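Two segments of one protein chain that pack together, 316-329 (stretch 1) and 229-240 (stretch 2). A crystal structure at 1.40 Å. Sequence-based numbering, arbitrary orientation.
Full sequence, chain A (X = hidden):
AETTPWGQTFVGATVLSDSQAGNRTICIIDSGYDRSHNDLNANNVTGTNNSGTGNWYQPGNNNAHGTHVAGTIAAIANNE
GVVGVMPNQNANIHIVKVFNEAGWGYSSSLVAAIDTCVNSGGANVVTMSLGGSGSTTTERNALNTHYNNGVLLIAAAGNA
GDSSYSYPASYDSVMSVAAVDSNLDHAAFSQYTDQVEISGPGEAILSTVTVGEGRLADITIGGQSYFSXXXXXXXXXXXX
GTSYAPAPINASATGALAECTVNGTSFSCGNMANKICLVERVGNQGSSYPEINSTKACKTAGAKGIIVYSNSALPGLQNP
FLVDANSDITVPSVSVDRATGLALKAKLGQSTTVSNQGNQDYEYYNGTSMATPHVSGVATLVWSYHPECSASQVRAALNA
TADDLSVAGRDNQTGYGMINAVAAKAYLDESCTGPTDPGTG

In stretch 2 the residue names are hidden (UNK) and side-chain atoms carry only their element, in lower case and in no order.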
ATOM      1  N   GLY A 316      13.501  -0.886  -6.294  1.00 14.16           N
ATOM      2  CA  GLY A 316      12.567  -1.162  -5.216  1.00 13.92           C
ATOM      3  C   GLY A 316      11.699  -2.375  -5.485  1.00 12.78           C
ATOM      4  O   GLY A 316      11.730  -2.945  -6.575  1.00 13.70           O
ATOM      5  N   LEU A 317      10.914  -2.774  -4.490  1.00 13.40           N
ATOM      6  CA  LEU A 317      10.037  -3.925  -4.646  1.00 12.12           C
ATOM      7  C   LEU A 317       8.872  -3.582  -5.570  1.00 11.61           C
ATOM      8  O   LEU A 317       8.120  -2.634  -5.319  1.00 11.33           O
ATOM      9  CB  LEU A 317       9.505  -4.378  -3.284  1.00 11.66           C
ATOM     10  CG  LEU A 317       8.608  -5.618  -3.284  1.00 10.77           C
ATOM     11  CD1 LEU A 317       9.385  -6.826  -3.786  1.00 11.21           C
ATOM     12  CD2 LEU A 317       8.099  -5.866  -1.873  1.00 11.41           C
ATOM     13  N   GLN A 318       8.727  -4.348  -6.644  1.00 11.33           N
ATOM     14  CA  GLN A 318       7.654  -4.109  -7.601  1.00 11.66           C
ATOM     15  C   GLN A 318       6.593  -5.209  -7.574  1.00 12.18           C
ATOM     16  O   GLN A 318       6.900  -6.382  -7.351  1.00 12.66           O
ATOM     17  CB  GLN A 318       8.225  -3.995  -9.019  1.00 11.79           C
ATOM     18  CG  GLN A 318       9.393  -3.021  -9.166  1.00 12.24           C
ATOM     19  CD  GLN A 318       9.047  -1.603  -8.748  1.00 11.72           C
ATOM     20  OE1 GLN A 318       8.002  -1.068  -9.122  1.00 12.54           O
ATOM     21  NE2 GLN A 318       9.935  -0.980  -7.977  1.00 12.72           N
ATOM     22  N   ASN A 319       5.345  -4.809  -7.798  1.00 11.62           N
ATOM     23  CA  ASN A 319       4.199  -5.717  -7.837  1.00 11.34           C
ATOM     24  C   ASN A 319       3.500  -5.388  -9.157  1.00 12.02           C
ATOM     25  O   ASN A 319       2.380  -4.884  -9.172  1.00 12.19           O
ATOM     26  CB  ASN A 319       3.265  -5.426  -6.655  1.00  9.89           C
ATOM     27  CG  ASN A 319       1.967  -6.220  -6.712  1.00 10.59           C
ATOM     28  OD1 ASN A 319       0.952  -5.806  -6.144  1.00 13.39           O
ATOM     29  ND2 ASN A 319       1.993  -7.362  -7.383  1.00  9.86           N
ATOM     30  N   PRO A 320       4.160  -5.681 -10.287  1.00 12.17           N
ATOM     31  CA  PRO A 320       3.602  -5.398 -11.610  1.00 13.24           C
ATOM     32  C   PRO A 320       2.590  -6.398 -12.137  1.00 14.11           C
ATOM     33  O   PRO A 320       2.452  -7.503 -11.614  1.00 13.98           O
ATOM     34  CB  PRO A 320       4.841  -5.358 -12.486  1.00 12.81           C
ATOM     35  CG  PRO A 320       5.640  -6.496 -11.924  1.00 14.10           C
ATOM     36  CD  PRO A 320       5.486  -6.318 -10.408  1.00 12.83           C
ATOM     37  N   PHE A 321       1.879  -5.995 -13.184  1.00 14.99           N
ATOM     38  CA  PHE A 321       0.916  -6.875 -13.817  1.00 16.21           C
ATOM     39  C   PHE A 321       1.699  -7.804 -14.732  1.00 17.19           C
ATOM     40  O   PHE A 321       2.496  -7.348 -15.555  1.00 17.33           O
ATOM     41  CB  PHE A 321      -0.088  -6.089 -14.665  1.00 16.51           C
ATOM     42  CG  PHE A 321      -1.092  -5.316 -13.866  1.00 18.32           C
ATOM     43  CD1 PHE A 321      -0.949  -3.946 -13.681  1.00 19.23           C
ATOM     44  CD2 PHE A 321      -2.189  -5.958 -13.300  1.00 19.33           C
ATOM     45  CE1 PHE A 321      -1.887  -3.224 -12.944  1.00 19.15           C
ATOM     46  CE2 PHE A 321      -3.132  -5.248 -12.561  1.00 20.52           C
ATOM     47  CZ  PHE A 321      -2.980  -3.877 -12.383  1.00 20.07           C
ATOM     48  N   LEU A 322       1.497  -9.106 -14.569  1.00 16.53           N
ATOM     49  CA  LEU A 322       2.159 -10.077 -15.427  1.00 16.10           C
ATOM     50  C   LEU A 322       1.154 -10.375 -16.527  1.00 16.54           C
ATOM     51  O   LEU A 322       0.324 -11.279 -16.400  1.00 16.85           O
ATOM     52  CB  LEU A 322       2.496 -11.361 -14.660  1.00 15.10           C
ATOM     53  CG  LEU A 322       3.042 -12.518 -15.511  1.00 13.85           C
ATOM     54  CD1 LEU A 322       4.297 -12.085 -16.256  1.00 15.04           C
ATOM     55  CD2 LEU A 322       3.340 -13.711 -14.614  1.00 14.82           C
ATOM     56  N   VAL A 323       1.206  -9.581 -17.592  1.00 18.09           N
ATOM     57  CA  VAL A 323       0.301  -9.756 -18.719  1.00 17.95           C
ATOM     58  C   VAL A 323       0.798 -10.944 -19.536  1.00 19.16           C
ATOM     59  O   VAL A 323       1.826 -10.865 -20.206  1.00 19.47           O
ATOM     60  CB  VAL A 323       0.260  -8.486 -19.593  1.00 18.06           C
ATOM     61  CG1 VAL A 323      -0.749  -8.656 -20.715  1.00 18.24           C
ATOM     62  CG2 VAL A 323      -0.105  -7.286 -18.736  1.00 19.68           C
ATOM     63  N   ASP A 324       0.056 -12.043 -19.458  1.00 20.20           N
ATOM     64  CA  ASP A 324       0.403 -13.287 -20.140  1.00 21.26           C
ATOM     65  C   ASP A 324      -0.580 -13.566 -21.279  1.00 22.41           C
ATOM     66  O   ASP A 324      -1.524 -14.341 -21.124  1.00 21.80           O
ATOM     67  CB  ASP A 324       0.372 -14.422 -19.114  1.00 21.18           C
ATOM     68  CG  ASP A 324       1.092 -15.669 -19.583  1.00 21.18           C
ATOM     69  OD1 ASP A 324       1.122 -16.644 -18.804  1.00 21.50           O
ATOM     70  OD2 ASP A 324       1.628 -15.682 -20.709  1.00 21.62           O
ATOM     71  N   ALA A 325      -0.342 -12.933 -22.423  1.00 23.28           N
ATOM     72  CA  ALA A 325      -1.203 -13.073 -23.593  1.00 24.63           C
ATOM     73  C   ALA A 325      -1.474 -14.510 -24.033  1.00 25.55           C
ATOM     74  O   ALA A 325      -2.613 -14.860 -24.340  1.00 25.90           O
ATOM     75  CB  ALA A 325      -0.618 -12.281 -24.759  1.00 24.75           C
ATOM     76  N   ASN A 326      -0.434 -15.337 -24.070  1.00 26.26           N
ATOM     77  CA  ASN A 326      -0.588 -16.723 -24.498  1.00 27.20           C
ATOM     78  C   ASN A 326      -0.711 -17.712 -23.343  1.00 26.75           C
ATOM     79  O   ASN A 326      -0.669 -18.926 -23.553  1.00 27.31           O
ATOM     80  CB  ASN A 326       0.588 -17.124 -25.392  1.00 28.90           C
ATOM     81  CG  ASN A 326       0.715 -16.239 -26.617  1.00 30.77           C
ATOM     82  OD1 ASN A 326      -0.226 -16.106 -27.401  1.00 32.74           O
ATOM     83  ND2 ASN A 326       1.883 -15.631 -26.789  1.00 31.93           N
ATOM     84  N   SER A 327      -0.867 -17.193 -22.128  1.00 25.67           N
ATOM     85  CA  SER A 327      -1.000 -18.037 -20.943  1.00 24.78           C
ATOM     86  C   SER A 327       0.149 -19.038 -20.872  1.00 24.56           C
ATOM     87  O   SER A 327      -0.065 -20.233 -20.657  1.00 24.18           O
ATOM     88  CB  SER A 327      -2.334 -18.785 -20.978  1.00 24.74           C
ATOM     89  OG  SER A 327      -3.427 -17.887 -21.067  1.00 24.81           O
ATOM     90  N   ASP A 328       1.367 -18.537 -21.047  1.00 23.99           N
ATOM     91  CA  ASP A 328       2.566 -19.367 -21.026  1.00 24.67           C
ATOM     92  C   ASP A 328       3.094 -19.654 -19.624  1.00 23.05           C
ATOM     93  O   ASP A 328       3.675 -20.710 -19.379  1.00 23.08           O
ATOM     94  CB  ASP A 328       3.667 -18.696 -21.849  1.00 27.27           C
ATOM     95  CG  ASP A 328       3.256 -18.460 -23.288  1.00 29.62           C
ATOM     96  OD1 ASP A 328       3.928 -17.664 -23.975  1.00 31.59           O
ATOM     97  OD2 ASP A 328       2.266 -19.077 -23.734  1.00 32.73           O
ATOM     98  N   ILE A 329       2.900 -18.712 -18.705  1.00 20.99           N
ATOM     99  CA  ILE A 329       3.387 -18.881 -17.343  1.00 18.79           C
ATOM    100  C   ILE A 329       2.432 -19.716 -16.498  1.00 18.40           C
ATOM    101  O   ILE A 329       1.565 -19.187 -15.801  1.00 17.58           O
ATOM    102  CB  ILE A 329       3.609 -17.514 -16.666  1.00 17.99           C
ATOM    103  CG1 ILE A 329       4.363 -16.581 -17.622  1.00 18.52           C
ATOM    104  CG2 ILE A 329       4.395 -17.696 -15.376  1.00 17.72           C
ATOM    105  CD1 ILE A 329       5.680 -17.146 -18.138  1.00 17.86           C
ATOM    106  N   UNK A 229      11.731 -10.235   3.458  1.00 15.59           N
ATOM    107  CA  UNK A 229      12.474  -9.398   2.520  1.00 16.04           C
ATOM    108  C   UNK A 229      11.488  -8.791   1.533  1.00 15.44           C
ATOM    109  O   UNK A 229      11.752  -7.750   0.926  1.00 15.63           O
ATOM    110  c   UNK A 229      14.663 -10.674   2.601  1.00 21.64           C
ATOM    111  c   UNK A 229      13.500 -10.227   1.744  1.00 17.73           C
ATOM    112  o   UNK A 229      14.492 -11.424   3.559  1.00 23.34           O
ATOM    113  n   UNK A 229      15.859 -10.213   2.256  1.00 24.58           N
ATOM    114  N   UNK A 230      10.350  -9.457   1.383  1.00 14.33           N
ATOM    115  CA  UNK A 230       9.334  -9.002   0.457  1.00 13.55           C
ATOM    116  C   UNK A 230       9.318  -9.884  -0.774  1.00 13.27           C
ATOM    117  O   UNK A 230      10.181  -9.768  -1.640  1.00 13.58           O
ATOM    118  N   UNK A 231       8.345 -10.787  -0.840  1.00 11.95           N
ATOM    119  CA  UNK A 231       8.202 -11.690  -1.978  1.00 12.48           C
ATOM    120  C   UNK A 231       6.779 -11.526  -2.490  1.00 12.39           C
ATOM    121  O   UNK A 231       5.816 -11.868  -1.806  1.00 11.69           O
ATOM    122  c   UNK A 231       9.787 -13.302  -0.888  1.00 14.15           C
ATOM    123  c   UNK A 231       8.361 -14.056  -2.799  1.00 13.60           C
ATOM    124  c   UNK A 231       8.434 -13.160  -1.572  1.00 12.95           C
ATOM    125  N   UNK A 232       6.648 -10.992  -3.697  1.00 11.60           N
ATOM    126  CA  UNK A 232       5.337 -10.741  -4.270  1.00 11.05           C
ATOM    127  C   UNK A 232       4.891 -11.783  -5.286  1.00 11.59           C
ATOM    128  O   UNK A 232       5.599 -12.056  -6.253  1.00 12.15           O
ATOM    129  c   UNK A 232       5.312  -9.358  -4.954  1.00 10.47           C
ATOM    130  c   UNK A 232       3.938  -9.082  -5.538  1.00 12.40           C
ATOM    131  c   UNK A 232       5.703  -8.283  -3.959  1.00 11.05           C
ATOM    132  N   UNK A 233       3.713 -12.392  -5.070  1.00 11.14           N
ATOM    133  CA  UNK A 233       3.235 -13.393  -6.026  1.00 11.31           C
ATOM    134  C   UNK A 233       2.845 -12.652  -7.306  1.00 11.97           C
ATOM    135  O   UNK A 233       2.149 -11.639  -7.250  1.00 12.05           O
ATOM    136  c   UNK A 233       1.506 -12.875  -4.498  1.00 11.18           C
ATOM    137  c   UNK A 233       2.039 -14.013  -5.306  1.00 11.74           C
ATOM    138  c   UNK A 233       2.760 -12.218  -3.957  1.00 11.47           C
ATOM    139  N   UNK A 234       3.301 -13.140  -8.456  1.00 11.48           N
ATOM    140  CA  UNK A 234       2.992 -12.467  -9.713  1.00 12.49           C
ATOM    141  C   UNK A 234       1.509 -12.271  -9.971  1.00 12.60           C
ATOM    142  O   UNK A 234       0.735 -13.231  -9.991  1.00 12.86           O
ATOM    143  c   UNK A 234       5.958 -13.323 -11.968  1.00 12.29           C
ATOM    144  c   UNK A 234       3.592 -13.214 -10.907  1.00 13.04           C
ATOM    145  n   UNK A 234       5.318 -11.391 -11.180  1.00 15.77           N
ATOM    146  c   UNK A 234       4.933 -12.704 -11.335  1.00 13.66           C
ATOM    147  c   UNK A 234       6.523 -11.223 -11.698  1.00 12.72           C
ATOM    148  n   UNK A 234       6.932 -12.380 -12.183  1.00 16.06           N
ATOM    149  N   UNK A 235       1.118 -11.015 -10.170  1.00 12.95           N
ATOM    150  CA  UNK A 235      -0.267 -10.677 -10.461  1.00 13.50           C
ATOM    151  C   UNK A 235      -0.475 -11.008 -11.936  1.00 14.46           C
ATOM    152  O   UNK A 235      -0.406 -10.133 -12.799  1.00 13.94           O
ATOM    153  n   UNK A 235      -2.829  -9.778 -10.550  1.00 16.66           N
ATOM    154  o   UNK A 235      -2.307  -7.610 -10.295  1.00 20.28           O
ATOM    155  c   UNK A 235      -1.964  -8.791 -10.360  1.00 17.05           C
ATOM    156  c   UNK A 235      -0.506  -9.183 -10.214  1.00 15.08           C
ATOM    157  N   UNK A 236      -0.712 -12.287 -12.212  1.00 13.79           N
ATOM    158  CA  UNK A 236      -0.903 -12.776 -13.571  1.00 15.16           C
ATOM    159  C   UNK A 236      -2.281 -12.508 -14.154  1.00 14.78           C
ATOM    160  O   UNK A 236      -3.306 -12.718 -13.500  1.00 15.29           O
ATOM    161  c   UNK A 236      -0.197 -16.343 -14.948  1.00 16.35           C
ATOM    162  n   UNK A 236      -1.320 -18.604 -17.617  1.00 18.54           N
ATOM    163  n   UNK A 236      -2.170 -18.283 -15.510  1.00 17.67           N
ATOM    164  c   UNK A 236      -1.275 -17.986 -16.443  1.00 17.65           C
ATOM    165  c   UNK A 236      -0.799 -14.941 -14.976  1.00 15.52           C
ATOM    166  n   UNK A 236      -0.336 -17.073 -16.206  1.00 17.59           N
ATOM    167  c   UNK A 236      -0.613 -14.280 -13.614  1.00 14.17           C
ATOM    168  N   UNK A 237      -2.288 -12.045 -15.400  1.00 15.63           N
ATOM    169  CA  UNK A 237      -3.514 -11.752 -16.127  1.00 16.89           C
ATOM    170  C   UNK A 237      -3.462 -12.461 -17.475  1.00 17.24           C
ATOM    171  O   UNK A 237      -2.430 -12.452 -18.145  1.00 18.10           O
ATOM    172  c   UNK A 237      -3.590  -9.281 -15.188  1.00 17.97           C
ATOM    173  c   UNK A 237      -3.684  -7.853 -15.708  1.00 20.39           C
ATOM    174  c   UNK A 237      -4.724  -9.572 -14.220  1.00 19.68           C
ATOM    175  c   UNK A 237      -3.648 -10.246 -16.373  1.00 17.37           C
ATOM    176  N   UNK A 238      -4.568 -13.082 -17.864  1.00 18.97           N
ATOM    177  CA  UNK A 238      -4.644 -13.771 -19.147  1.00 20.48           C
ATOM    178  C   UNK A 238      -5.886 -13.280 -19.880  1.00 21.64           C
ATOM    179  O   UNK A 238      -6.795 -12.719 -19.269  1.00 21.08           O
ATOM    180  c   UNK A 238      -4.720 -15.305 -18.972  1.00 19.77           C
ATOM    181  o   UNK A 238      -5.881 -15.650 -18.207  1.00 20.06           O
ATOM    182  c   UNK A 238      -3.472 -15.819 -18.274  1.00 20.45           C
ATOM    183  N   UNK A 239      -5.941 -13.477 -21.207  1.00 23.59           N
ATOM    184  CA  UNK A 239      -7.095 -13.034 -21.992  1.00 25.93           C
ATOM    185  C   UNK A 239      -8.441 -13.572 -21.512  1.00 27.32           C
ATOM    186  O   UNK A 239      -8.567 -14.741 -21.147  1.00 27.29           O
ATOM    187  c   UNK A 239      -6.748 -13.497 -23.407  1.00 25.27           C
ATOM    188  c   UNK A 239      -4.985 -14.210 -22.055  1.00 24.44           C
ATOM    189  c   UNK A 239      -5.872 -14.693 -23.171  1.00 26.67           C
ATOM    190  N   UNK A 240      -9.441 -12.698 -21.508  1.00 29.39           N
ATOM    191  CA  UNK A 240     -10.789 -13.060 -21.091  1.00 31.78           C
ATOM    192  C   UNK A 240     -11.790 -12.260 -21.913  1.00 33.30           C
ATOM    193  O   UNK A 240     -12.266 -11.210 -21.482  1.00 33.66           O
ATOM    194  o   UNK A 240     -12.314 -13.058 -19.202  1.00 33.47           O
ATOM    195  c   UNK A 240     -10.988 -12.763 -19.604  1.00 31.96           C
TER
HETATM  196  O   HOH W   1       0.409  -9.622  -6.710  1.00 14.20           O
HETATM  197  O   HOH W   2       3.035  -8.948  -9.469  1.00 12.56           O
HETATM  198  O   HOH W   3      -0.292  -5.402  -9.989  1.00 18.14           O

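Position 229 carries two carbons, the second bearing one oxygen and one nitrogen, and its end leads away from stretch 1. This is a carboxamide on a two-carbon side chain, so the residue is Asn-229, polar and suited to an exposed site.

Position 230 has no side-chain atoms, so it is Gly-230. With phi/psi of 106/102, a CB would be jammed against the preceding carbonyl oxygen, and it would also lie 3.0 Å from Leu-317 CD2, so glycine is the residue that fits here.

Position 231 shows one carbon carrying two more, pointing away from stretch 1: Val-231, an apolar side chain suited to a buried site.

Position 232 repeats that pattern but points toward stretch 1, touching Leu-317 and the amide of Asn-319. It is Val-232, whose branched apolar side chain packs on Leu-317: its CG2 lies 4.0 Å from Leu-317 CD1, and its CG1 lies 3.2 Å from Asn-319 ND2.

At 233 three carbons close a ring onto the backbone nitrogen and turn away from stretch 1. This is Pro-233, its apolar ring suited to a buried site; its carbonyl oxygen takes a hydrogen bond from a water that in turn accepts one from Asn-319 ND2.

Position 234 has one carbon and then a five-membered ring of three carbons and two nitrogens, lying obliquely against Leu-322 CD2. The ring is the imidazole of His-234, which helps to bury the leucine.

Position 235 again has two carbons, the second with one oxygen and one nitrogen; the oxygen approaches Phe-321 CE2. It is Asn-235, whose OD1 lies 3.4 Å from Phe-321 CE2 and is bridged by a water to Asn-319 O. A polar amide suits this partly exposed site.

Position 236 extends through three carbons and a nitrogen to a carbon with two more nitrogens; the chain nitrogen lies 3.0 Å from Asp-324 OD1. This is Arg-236, whose NE donates to that oxygen in a salt bridge, while NH1 adds a weak bond. The buried carboxylate thus meets a buried positive charge, and the extended chain provides the reach.

Position 237 has four carbons forked at the second, one lying against the Phe-321 ring. It is Leu-237, whose forked end brings CD1 3.4 Å from Phe-321 CD2.

Position 238 has one carbon carrying an oxygen and a carbon, the latter near Ser-327 OG: Thr-238, beta-branched and at home in a strand. Its CG2 lies 3.5 Å from Ser-327 OG.

At 239 three carbons close onto the nitrogen, touching Ala-325 O. This is Pro-239, its CD 3.4 Å from that Ala-325 O; its ring packs on the turn.

Position 240, one carbon and one oxygen out of reach, is Ser-240, small and polar for an exposed site.

The contact works as a short parallel pairing. Leu-322 N donates to Asn-235 O (2.8 Å), Leu-237 N to Leu-322 O (2.9 Å), and Asp-324 N to Leu-237 O (2.8 Å). Leu-322 and Arg-236 share one face, Val-323 and Leu-237 the other. Asp-324 also accepts from Ile-329 N and Asp-328 N, so the salt bridge ties Arg-236 to the turn, while waters link Asn-319 to stretch 2.

Stretch 2 (229-240) NGVVPHNRLTPS
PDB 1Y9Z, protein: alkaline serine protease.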